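Local coordinates for putative sugar binding protein (Bacteroides vulgatus ATCC 8482, PDB 3KEZ) that probably binds sugars or related nutrients at the bacterial outer membrane as a member of the SusD family, and carries a calcium ion, at residues Asn18-Ile23 against Glu106-Tyr111; Met97-Leu102 against Asp114-Ala119; Asp129-Phe134 against Ala167-Glu172; Asp176-Thr181 against Arg204-Lys209. All blocks are in the same frame, centred on the assembly; numbering follows the deposited sequence.

Contact 1 of 4, residues Asn18-Ile23 against Glu106-Tyr111; sequences NVLSDI and EDETEY
Leu20 meets Tyr111 with a single methyl. Its CD1 carbon comes up to the rim of the phenol ring, near the ring plane, and does not lie over a face. CD1 sits 3.4 Å from Tyr111 CD2. The same methyl is 3.5 Å from Tyr111 CE2, so it straddles one ring bond. The leucine and the tyrosine reach past one another from opposing helices. With chi1 at 171° the ring of Tyr111 trails away from the backbone N, and this carries it out beside the helix, where its CD2-CE2 edge meets Leu20 CD1. Leu20 has chi1 at -100°, away from a staggered value. Glu108 is the third partner and a loose one, with OE2 4.4 Å from Leu20 CD1. Its other oxygen, OE1, is hydrogen-bonded to the backbone N of Asp105. The first turn of helix 20-34 is fixed next to Leu20. Asp22 OD2 accepts Asn18 N at 2.9 Å and Val19 N at 3.0 Å, from opposite faces of the carboxylate. Lys112 and Leu115 of helix 109-134 and Leu102 of the preceding loop also touch Leu20. The contact thus joins the starts of helices 20-34 and 109-134 at the surface of the chain. Between these segments its chemistry is apolar, a methyl at a ring edge, so it implies adhesion by shape with little directional hold.

Contact 2 of 4, residues Met97-Leu102 against Asp114-Ala119; sequences MNVDKL and DLKGQA
Val99 and Lys116 bring the two backbones together, with CA atoms 6.8 Å apart, where the loop after helix 80-96 passes helix 109-134. Lys116 makes both side-chain contacts. Its CG is anti to the backbone N (chi1 177°) and the chain beyond is fully extended, which carries the amine past Val99 to Asp100. The alkyl part crosses Val99 at about a right angle. Val99 CG1 lies 4.0 Å from Lys116 CG and is nearly as close to CB and CD. At the far end Lys116 forms a salt bridge with Asp100. Lys116 NZ donates to Asp100 OD2 at 2.9 Å, meeting the syn lone pair of that oxygen. A second, weak bond runs from NZ to Asp100 OD1 at 3.2 Å. Asp100 OD1 also pairs with Lys112 NZ, one turn earlier on the same helix, so two lysines share this carboxylate. Leu96 of helix 80-96 touches Lys116 as well. Cut back to an alanine, Lys116 would probably leave Asp100 with Lys112 alone of its two lysines and strip Val99 CG1 of the CG and CD methylenes beside it. The methylenes of the lysine pack on the buried valine, and its amine pairs with the exposed aspartate. The loop is thereby pinned to the helix by one apolar and one ionic hold.

Contact 3 of 4, residues Asp129-Phe134 against Ala167-Glu172; sequences DLTRIF and AECYTE
On the helical turn that sets Thr131 against Cys169, Asp129 OD1 is gripped by two nitrogens of one guanidinium. Arg132 NE donates to it at 3.0 Å and Arg132 NH2 at 2.9 Å. This is a side-on salt bridge, with both bonds going to the same oxygen and arriving from the same face of the carboxylate. The oxygen lies almost in the guanidinium plane. Asp129 OD2 is bound by Tyr40 OH, and Arg132 NH1 by Tyr208 OH, so each member of the pair has a further hydrogen-bond partner. Across the contact the work falls to Thr131. Its hydroxyl OG1 stands 3.4 Å from Cys169 CB and 3.7 Å from Cys169 SG. That hydroxyl is hydrogen-bonded to the carbonyl O of Leu127 in its own helix, so its approach to the cysteine is packing. The methyl CG2, anti to the backbone N, points to Tyr170 and reaches CE1 at 3.9 Å, oblique to the ring. CG2 also lies 4.1 Å from Cys169 CB. A glycine in place of Thr131 would probably leave a gap between the two helices, facing Cys169 CB and Tyr170 CE1, and deprive the Leu127 carbonyl of its side-chain donor. Helices 109-134 and 166-183 come close here, with the CA atoms of Thr131 and Cys169 7.0 Å apart. Tyr170 reaches on to Val205, Tyr208 and Lys209 of helix 195-209. Helix 80-96 packs on Asp129 and Leu130, while helix 398-403 brings Tyr400 to Arg132 and Ile133.

Contact 4 of 4, residues Asp176-Thr181 against Arg204-Lys209; sequences DLKNST and RVYLYK
Leu177 and Val205 join two helices that follow one another in the chain, 166-183 and 195-209. They run in broadly opposite senses, a helical hairpin consistent with the TPR-like character of the SusD family. The first shell is small. Leu177 CD1 meets Val205 CG2 at 3.9 Å, methyl to methyl, the side chains crossing at a slant. The second pair lies beside it. Lys178 CD stands 4.0 Å from Tyr206 OH, an aliphatic carbon next to a hydroxyl. A water completes the link between these two residues. It accepts a hydrogen bond from Lys178 NZ at 3.1 Å and is hydrogen-bonded to Tyr206 OH at 2.6 Å. The lysine chain runs extended from the helix and bends only at its last torsion (chi4 61°), which turns the amine toward this water. Val205 CG2 lies beside its backbone N and faces Leu177, while CG1 is turned to the other side, where Tyr170 packs. Further out, Leu201 and Leu202 also pack on Leu177, and Phe128 of helix 109-134 on Val205. Ile174 touches Tyr206 from the turn before Leu177. Charged neighbours anchor both helices. Asp176 forms a salt bridge with Arg123, and Arg204 with Glu339. The turn carrying Leu177 is pinned from within: Leu177 O accepts both the regular bond from Thr181 N at 3.0 Å and a side-chain bond from Ser180 OG at 2.7 Å.

Overall arrangement
From the N terminus, contact 1 closes a loop of 82 residues between 18-23 and 106-111. Contact 2 opens at 97-102, inside that loop, and closes at 114-119 beyond it, so the two cross. Leu102 of contact 2 packs on Asn18, Val19, Leu20 and Ile23 of contact 1. Contact 3 follows in series, spanning 32 residues from the end of helix 109-134 to helix 166-183. Contact 4 then joins that helix to 195-209 across 22 residues. Helix 109-134 serves contacts 1 to 3. Gly117 O touches Ser180 CB between contacts 2 and 4. Contacts 3 and 4 share helix 166-183 and touch through side chains.

Contact 1 of 4, residues Asn18-Ile23 against Glu106-Tyr111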
# COMPACT_ATOMS: atom_id res chain seq x y z
N ASN A 18 13.27 20.88 20.51
CA ASN A 18 13.19 22.14 21.19
C ASN A 18 12.36 23.18 20.44
O ASN A 18 11.74 24.03 21.05
CB ASN A 18 14.60 22.67 21.39
CG ASN A 18 15.39 21.87 22.40
OD1 ASN A 18 16.51 21.46 22.14
ND2 ASN A 18 14.80 21.64 23.57
N VAL A 19 12.37 23.13 19.11
CA VAL A 19 11.67 24.10 18.27
C VAL A 19 10.97 23.34 17.15
O VAL A 19 11.26 22.17 16.91
CB VAL A 19 12.67 25.12 17.68
CG1 VAL A 19 13.29 25.96 18.78
CG2 VAL A 19 13.80 24.41 16.93
N LEU A 20 10.04 24.00 16.46
CA LEU A 20 9.26 23.34 15.42
C LEU A 20 10.12 22.69 14.34
O LEU A 20 9.79 21.61 13.84
CB LEU A 20 8.28 24.31 14.74
CG LEU A 20 6.81 24.28 15.16
CD1 LEU A 20 6.01 24.94 14.07
CD2 LEU A 20 6.28 22.86 15.39
N SER A 21 11.19 23.36 13.96
CA SER A 21 12.00 22.88 12.87
C SER A 21 12.65 21.53 13.21
O SER A 21 13.04 20.78 12.30
CB SER A 21 13.07 23.93 12.56
OG SER A 21 13.87 24.16 13.70
N ASP A 22 12.75 21.21 14.50
CA ASP A 22 13.18 19.88 14.91
C ASP A 22 12.15 18.81 14.53
O ASP A 22 12.51 17.65 14.22
CB ASP A 22 13.49 19.82 16.41
CG ASP A 22 14.63 20.76 16.82
OD1 ASP A 22 15.65 20.84 16.08
OD2 ASP A 22 14.50 21.40 17.89
N ILE A 23 10.87 19.19 14.58
CA ILE A 23 9.81 18.30 14.17
C ILE A 23 9.94 18.08 12.68
O ILE A 23 9.86 16.95 12.22
CB ILE A 23 8.39 18.81 14.43
CG1 ILE A 23 8.19 19.14 15.92
CG2 ILE A 23 7.37 17.75 13.91
CD1 ILE A 23 8.34 17.93 16.80
N GLU A 106 0.68 32.11 17.10
CA GLU A 106 -0.66 31.95 16.57
C GLU A 106 -0.62 31.52 15.10
O GLU A 106 -1.29 30.56 14.69
CB GLU A 106 -1.43 33.28 16.71
CG GLU A 106 -2.95 33.23 16.53
CD GLU A 106 -3.62 34.62 16.63
OE1 GLU A 106 -4.30 35.06 15.66
OE2 GLU A 106 -3.48 35.29 17.68
N ASP A 107 0.19 32.19 14.30
CA ASP A 107 0.21 31.93 12.86
C ASP A 107 1.03 30.69 12.44
O ASP A 107 1.20 30.46 11.25
CB ASP A 107 0.74 33.16 12.11
CG ASP A 107 2.23 33.37 12.30
OD1 ASP A 107 2.86 32.63 13.08
OD2 ASP A 107 2.78 34.30 11.67
N GLU A 108 1.57 29.94 13.41
CA GLU A 108 2.22 28.67 13.15
C GLU A 108 1.33 27.48 13.51
O GLU A 108 1.75 26.31 13.39
CB GLU A 108 3.50 28.56 13.99
CG GLU A 108 4.62 29.54 13.59
CD GLU A 108 5.89 29.38 14.42
OE1 GLU A 108 5.84 29.45 15.67
OE2 GLU A 108 6.96 29.20 13.80
N THR A 109 0.09 27.75 13.92
CA THR A 109 -0.80 26.72 14.48
C THR A 109 -1.19 25.68 13.45
O THR A 109 -1.02 24.48 13.70
CB THR A 109 -2.09 27.33 15.10
OG1 THR A 109 -1.71 28.16 16.21
CG2 THR A 109 -3.03 26.23 15.59
N GLU A 110 -1.66 26.14 12.29
CA GLU A 110 -1.99 25.24 11.17
C GLU A 110 -0.80 24.40 10.72
O GLU A 110 -0.92 23.19 10.48
CB GLU A 110 -2.50 26.02 9.96
CG GLU A 110 -3.93 26.40 10.08
CD GLU A 110 -4.48 27.04 8.81
OE1 GLU A 110 -3.96 26.75 7.70
OE2 GLU A 110 -5.43 27.84 8.93
N TYR A 111 0.34 25.06 10.57
CA TYR A 111 1.56 24.40 10.16
C TYR A 111 1.90 23.33 11.19
O TYR A 111 2.14 22.18 10.83
CB TYR A 111 2.69 25.44 10.02
CG TYR A 111 4.04 24.83 9.80
CD1 TYR A 111 4.34 24.14 8.65
CD2 TYR A 111 5.03 24.94 10.77
CE1 TYR A 111 5.58 23.56 8.46
CE2 TYR A 111 6.26 24.36 10.60
CZ TYR A 111 6.53 23.68 9.44
OH TYR A 111 7.77 23.12 9.28

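Contact 2 of 4, residues Met97-Leu102 against Asp114-Ala119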
# COMPACT_ATOMS: atom_id res chain seq x y z
N MSE A 97 5.11 12.93 21.21
CA MSE A 97 5.31 13.18 22.62
C MSE A 97 5.81 14.61 22.89
O MSE A 97 5.84 15.06 24.04
CB MSE A 97 6.31 12.17 23.20
CG MSE A 97 5.84 10.73 23.23
SE MSE A 97 7.32 9.58 23.75
CE MSE A 97 7.29 9.91 25.62
N ASN A 98 6.19 15.33 21.85
CA ASN A 98 6.84 16.63 22.02
C ASN A 98 6.12 17.78 21.37
O ASN A 98 6.13 18.89 21.90
CB ASN A 98 8.29 16.54 21.54
CG ASN A 98 9.17 15.86 22.54
OD1 ASN A 98 9.63 16.47 23.51
ND2 ASN A 98 9.38 14.56 22.36
N VAL A 99 5.45 17.52 20.25
CA VAL A 99 4.94 18.57 19.43
C VAL A 99 3.96 19.49 20.15
O VAL A 99 3.94 20.69 19.89
CB VAL A 99 4.28 18.05 18.10
CG1 VAL A 99 3.07 17.20 18.40
CG2 VAL A 99 3.93 19.22 17.22
N ASP A 100 3.14 18.94 21.04
CA ASP A 100 2.13 19.77 21.73
C ASP A 100 2.73 20.59 22.89
O ASP A 100 2.09 21.49 23.39
CB ASP A 100 0.99 18.89 22.26
CG ASP A 100 0.17 18.27 21.14
OD1 ASP A 100 0.05 18.88 20.05
OD2 ASP A 100 -0.38 17.17 21.35
N LYS A 101 3.95 20.28 23.28
CA LYS A 101 4.62 21.01 24.34
C LYS A 101 5.31 22.25 23.82
O LYS A 101 5.63 23.14 24.60
CB LYS A 101 5.65 20.12 25.01
CG LYS A 101 5.05 18.86 25.65
CD LYS A 101 6.14 17.90 26.12
CE LYS A 101 5.56 16.77 26.95
NZ LYS A 101 6.56 16.24 27.93
N LEU A 102 5.53 22.33 22.51
CA LEU A 102 6.29 23.43 21.93
C LEU A 102 5.42 24.67 21.95
O LEU A 102 4.31 24.63 21.47
CB LEU A 102 6.73 23.10 20.49
CG LEU A 102 7.71 21.94 20.27
CD1 LEU A 102 7.99 21.67 18.76
CD2 LEU A 102 9.01 22.24 21.02
N ASP A 114 -0.50 20.42 10.98
CA ASP A 114 -0.22 19.52 9.85
C ASP A 114 0.97 18.60 10.12
O ASP A 114 0.93 17.40 9.80
CB ASP A 114 0.05 20.32 8.59
CG ASP A 114 0.37 19.45 7.42
OD1 ASP A 114 -0.57 18.85 6.84
OD2 ASP A 114 1.57 19.36 7.09
N LEU A 115 2.03 19.15 10.73
CA LEU A 115 3.19 18.33 11.10
C LEU A 115 2.74 17.21 12.05
O LEU A 115 3.12 16.06 11.88
CB LEU A 115 4.27 19.18 11.76
CG LEU A 115 5.03 20.27 10.98
CD1 LEU A 115 6.11 20.84 11.87
CD2 LEU A 115 5.61 19.71 9.71
N LYS A 116 1.95 17.56 13.07
CA LYS A 116 1.44 16.54 13.98
C LYS A 116 0.58 15.53 13.23
O LYS A 116 0.66 14.33 13.48
CB LYS A 116 0.66 17.21 15.11
CG LYS A 116 -0.02 16.27 16.12
CD LYS A 116 -0.81 17.09 17.21
CE LYS A 116 -1.65 16.17 18.09
NZ LYS A 116 -2.33 16.88 19.20
N GLY A 117 -0.28 16.02 12.33
CA GLY A 117 -1.09 15.13 11.49
C GLY A 117 -0.28 14.19 10.63
O GLY A 117 -0.63 13.02 10.44
N GLN A 118 0.81 14.68 10.08
CA GLN A 118 1.69 13.80 9.29
C GLN A 118 2.23 12.64 10.13
O GLN A 118 2.17 11.49 9.72
CB GLN A 118 2.82 14.60 8.64
CG GLN A 118 2.37 15.58 7.56
CD GLN A 118 3.58 16.25 6.91
OE1 GLN A 118 4.55 15.57 6.61
NE2 GLN A 118 3.51 17.54 6.68
N ALA A 119 2.68 12.95 11.34
CA ALA A 119 3.20 11.94 12.28
C ALA A 119 2.16 10.90 12.67
O ALA A 119 2.45 9.70 12.71
CB ALA A 119 3.75 12.62 13.51

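Contact 3 of 4, residues Asp129-Phe134 against Ala167-Glu172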
# COMPACT_ATOMS: atom_id res chain seq x y z
N ASP A 129 0.53 -1.62 8.32
CA ASP A 129 1.37 -2.53 7.57
C ASP A 129 1.92 -3.65 8.44
O ASP A 129 1.91 -4.82 8.04
CB ASP A 129 2.48 -1.79 6.79
CG ASP A 129 2.04 -1.35 5.42
OD1 ASP A 129 1.43 -2.20 4.75
OD2 ASP A 129 2.26 -0.17 5.02
N LEU A 130 2.37 -3.33 9.65
CA LEU A 130 2.85 -4.39 10.53
C LEU A 130 1.70 -5.37 10.81
O LEU A 130 1.89 -6.56 10.82
CB LEU A 130 3.42 -3.85 11.86
CG LEU A 130 4.83 -3.22 11.88
CD1 LEU A 130 5.02 -2.39 13.15
CD2 LEU A 130 5.89 -4.29 11.80
N THR A 131 0.50 -4.86 11.02
CA THR A 131 -0.61 -5.70 11.43
C THR A 131 -1.06 -6.62 10.31
O THR A 131 -1.32 -7.79 10.52
CB THR A 131 -1.76 -4.81 11.96
OG1 THR A 131 -1.29 -4.05 13.08
CG2 THR A 131 -2.98 -5.67 12.40
N ARG A 132 -1.12 -6.12 9.08
CA ARG A 132 -1.52 -6.97 7.95
C ARG A 132 -0.44 -7.96 7.49
O ARG A 132 -0.76 -9.06 6.98
CB ARG A 132 -2.11 -6.18 6.80
CG ARG A 132 -1.23 -5.23 6.10
CD ARG A 132 -2.06 -4.43 5.10
NE ARG A 132 -1.22 -3.47 4.40
CZ ARG A 132 -1.47 -2.89 3.24
NH1 ARG A 132 -2.58 -3.16 2.55
NH2 ARG A 132 -0.58 -2.05 2.73
N ILE A 133 0.82 -7.60 7.71
CA ILE A 133 1.95 -8.47 7.36
C ILE A 133 2.11 -9.63 8.35
O ILE A 133 2.33 -10.76 7.92
CB ILE A 133 3.29 -7.68 7.20
CG1 ILE A 133 3.26 -6.77 5.97
CG2 ILE A 133 4.56 -8.64 7.10
CD1 ILE A 133 4.38 -5.69 5.98
N PHE A 134 1.97 -9.34 9.65
CA PHE A 134 2.33 -10.30 10.69
C PHE A 134 1.14 -10.91 11.47
O PHE A 134 1.36 -11.80 12.29
CB PHE A 134 3.32 -9.68 11.70
CG PHE A 134 4.69 -9.36 11.09
CD1 PHE A 134 5.62 -10.35 10.89
CD2 PHE A 134 4.99 -8.06 10.69
CE1 PHE A 134 6.85 -10.07 10.30
CE2 PHE A 134 6.25 -7.76 10.13
CZ PHE A 134 7.15 -8.75 9.91
N ALA A 167 -7.26 -6.69 16.85
CA ALA A 167 -8.30 -5.70 17.22
C ALA A 167 -7.70 -4.47 17.91
O ALA A 167 -8.05 -3.35 17.58
CB ALA A 167 -9.43 -6.36 18.10
N GLU A 168 -6.80 -4.68 18.87
CA GLU A 168 -6.20 -3.56 19.60
C GLU A 168 -5.40 -2.69 18.67
O GLU A 168 -5.43 -1.45 18.76
CB GLU A 168 -5.30 -4.04 20.76
CG GLU A 168 -6.11 -4.70 21.82
CD GLU A 168 -5.29 -5.43 22.85
OE1 GLU A 168 -4.21 -5.97 22.58
OE2 GLU A 168 -5.80 -5.46 23.96
N CYS A 169 -4.69 -3.33 17.74
CA CYS A 169 -3.92 -2.60 16.74
C CYS A 169 -4.80 -1.72 15.86
O CYS A 169 -4.44 -0.57 15.59
CB CYS A 169 -3.07 -3.53 15.88
SG CYS A 169 -1.70 -4.30 16.78
N TYR A 170 -5.94 -2.25 15.41
CA TYR A 170 -6.87 -1.49 14.58
C TYR A 170 -7.41 -0.28 15.33
O TYR A 170 -7.62 0.80 14.74
CB TYR A 170 -8.03 -2.38 14.06
CG TYR A 170 -7.74 -3.03 12.71
CD1 TYR A 170 -6.90 -4.14 12.59
CD2 TYR A 170 -8.32 -2.50 11.54
CE1 TYR A 170 -6.64 -4.73 11.32
CE2 TYR A 170 -8.05 -3.07 10.28
CZ TYR A 170 -7.22 -4.18 10.18
OH TYR A 170 -7.00 -4.68 8.92
N THR A 171 -7.68 -0.46 16.63
CA THR A 171 -8.13 0.66 17.45
C THR A 171 -7.13 1.83 17.34
O THR A 171 -7.54 2.96 17.14
CB THR A 171 -8.35 0.23 18.90
OG1 THR A 171 -9.38 -0.77 18.92
CG2 THR A 171 -8.75 1.39 19.76
N GLU A 172 -5.84 1.50 17.44
CA GLU A 172 -4.75 2.50 17.39
C GLU A 172 -4.59 3.08 15.99
O GLU A 172 -4.40 4.31 15.85
CB GLU A 172 -3.42 1.89 17.86
CG GLU A 172 -3.33 1.53 19.31
CD GLU A 172 -3.89 2.60 20.26
OE1 GLU A 172 -3.54 3.80 20.12
OE2 GLU A 172 -4.71 2.25 21.12

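Contact 4 of 4, residues Asp176-Thr181 against Arg204-Lys209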
# COMPACT_ATOMS: atom_id res chain seq x y z
N ASP A 176 -5.27 7.01 15.19
CA ASP A 176 -4.22 7.87 14.62
C ASP A 176 -4.69 8.49 13.32
O ASP A 176 -4.63 9.71 13.12
CB ASP A 176 -2.93 7.05 14.37
CG ASP A 176 -2.15 6.76 15.65
OD1 ASP A 176 -2.52 7.29 16.73
OD2 ASP A 176 -1.13 6.00 15.55
N LEU A 177 -5.21 7.65 12.42
CA LEU A 177 -5.60 8.15 11.10
C LEU A 177 -6.76 9.12 11.17
O LEU A 177 -6.76 10.16 10.50
CB LEU A 177 -5.85 7.01 10.11
CG LEU A 177 -4.64 6.37 9.45
CD1 LEU A 177 -4.97 4.98 8.82
CD2 LEU A 177 -3.99 7.32 8.39
N LYS A 178 -7.76 8.80 11.98
CA LYS A 178 -8.91 9.68 12.09
C LYS A 178 -8.49 11.07 12.57
O LYS A 178 -8.92 12.09 12.06
CB LYS A 178 -9.91 9.07 13.07
CG LYS A 178 -11.27 9.75 13.05
CD LYS A 178 -12.31 8.92 13.79
CE LYS A 178 -13.58 9.76 14.00
NZ LYS A 178 -14.21 10.21 12.68
N ASN A 179 -7.67 11.07 13.60
CA ASN A 179 -7.12 12.29 14.16
C ASN A 179 -6.27 13.04 13.15
O ASN A 179 -6.35 14.26 13.10
CB ASN A 179 -6.31 11.95 15.39
CG ASN A 179 -7.18 11.71 16.59
OD1 ASN A 179 -8.08 12.51 16.88
ND2 ASN A 179 -6.94 10.62 17.31
N SER A 180 -5.49 12.32 12.35
CA SER A 180 -4.69 12.96 11.30
C SER A 180 -5.57 13.68 10.28
O SER A 180 -5.18 14.71 9.76
CB SER A 180 -3.77 11.96 10.60
OG SER A 180 -4.47 11.16 9.60
N THR A 181 -6.77 13.15 10.01
CA THR A 181 -7.67 13.77 8.98
C THR A 181 -8.24 15.10 9.45
O THR A 181 -8.71 15.89 8.65
CB THR A 181 -8.85 12.88 8.60
OG1 THR A 181 -9.68 12.66 9.74
CG2 THR A 181 -8.40 11.53 8.01
N ARG A 204 -9.58 2.52 3.48
CA ARG A 204 -9.09 1.15 3.29
C ARG A 204 -9.10 0.40 4.61
O ARG A 204 -9.56 -0.76 4.68
CB ARG A 204 -7.66 1.17 2.67
CG ARG A 204 -7.20 -0.24 2.25
CD ARG A 204 -5.71 -0.32 2.12
NE ARG A 204 -5.17 0.67 1.22
CZ ARG A 204 -3.87 0.97 1.14
NH1 ARG A 204 -3.00 0.38 1.93
NH2 ARG A 204 -3.44 1.87 0.29
N VAL A 205 -8.60 1.05 5.66
CA VAL A 205 -8.50 0.38 6.95
C VAL A 205 -9.91 0.00 7.43
O VAL A 205 -10.12 -1.12 7.84
CB VAL A 205 -7.77 1.23 7.99
CG1 VAL A 205 -7.83 0.53 9.39
CG2 VAL A 205 -6.31 1.49 7.58
N TYR A 206 -10.88 0.89 7.28
CA TYR A 206 -12.27 0.55 7.60
C TYR A 206 -12.81 -0.63 6.79
O TYR A 206 -13.61 -1.44 7.32
CB TYR A 206 -13.17 1.77 7.45
CG TYR A 206 -13.06 2.84 8.56
CD1 TYR A 206 -13.18 2.50 9.90
CD2 TYR A 206 -13.02 4.20 8.24
CE1 TYR A 206 -13.17 3.45 10.89
CE2 TYR A 206 -13.03 5.19 9.26
CZ TYR A 206 -13.11 4.79 10.56
OH TYR A 206 -13.13 5.68 11.55
N LEU A 207 -12.45 -0.74 5.51
CA LEU A 207 -12.92 -1.91 4.70
C LEU A 207 -12.37 -3.18 5.29
O LEU A 207 -13.10 -4.17 5.46
CB LEU A 207 -12.48 -1.80 3.23
CG LEU A 207 -13.08 -0.69 2.39
CD1 LEU A 207 -12.43 -0.58 1.02
CD2 LEU A 207 -14.57 -0.97 2.29
N TYR A 208 -11.09 -3.18 5.60
CA TYR A 208 -10.45 -4.41 6.20
C TYR A 208 -11.10 -4.84 7.49
O TYR A 208 -11.15 -6.03 7.80
CB TYR A 208 -8.97 -4.19 6.53
CG TYR A 208 -7.98 -4.31 5.39
CD1 TYR A 208 -8.14 -3.59 4.23
CD2 TYR A 208 -6.87 -5.12 5.50
CE1 TYR A 208 -7.23 -3.68 3.22
CE2 TYR A 208 -5.94 -5.21 4.46
CZ TYR A 208 -6.12 -4.47 3.34
OH TYR A 208 -5.19 -4.50 2.31
N LYS A 209 -11.55 -3.87 8.28
CA LYS A 209 -12.29 -4.14 9.51
C LYS A 209 -13.76 -4.44 9.32
O LYS A 209 -14.41 -4.80 10.25
CB LYS A 209 -12.10 -2.95 10.49
CG LYS A 209 -12.50 -3.20 11.89
CD LYS A 209 -12.18 -2.02 12.75
CE LYS A 209 -12.58 -2.28 14.18
NZ LYS A 209 -13.86 -1.71 14.44
O HOH W 1 -14.54 7.70 10.87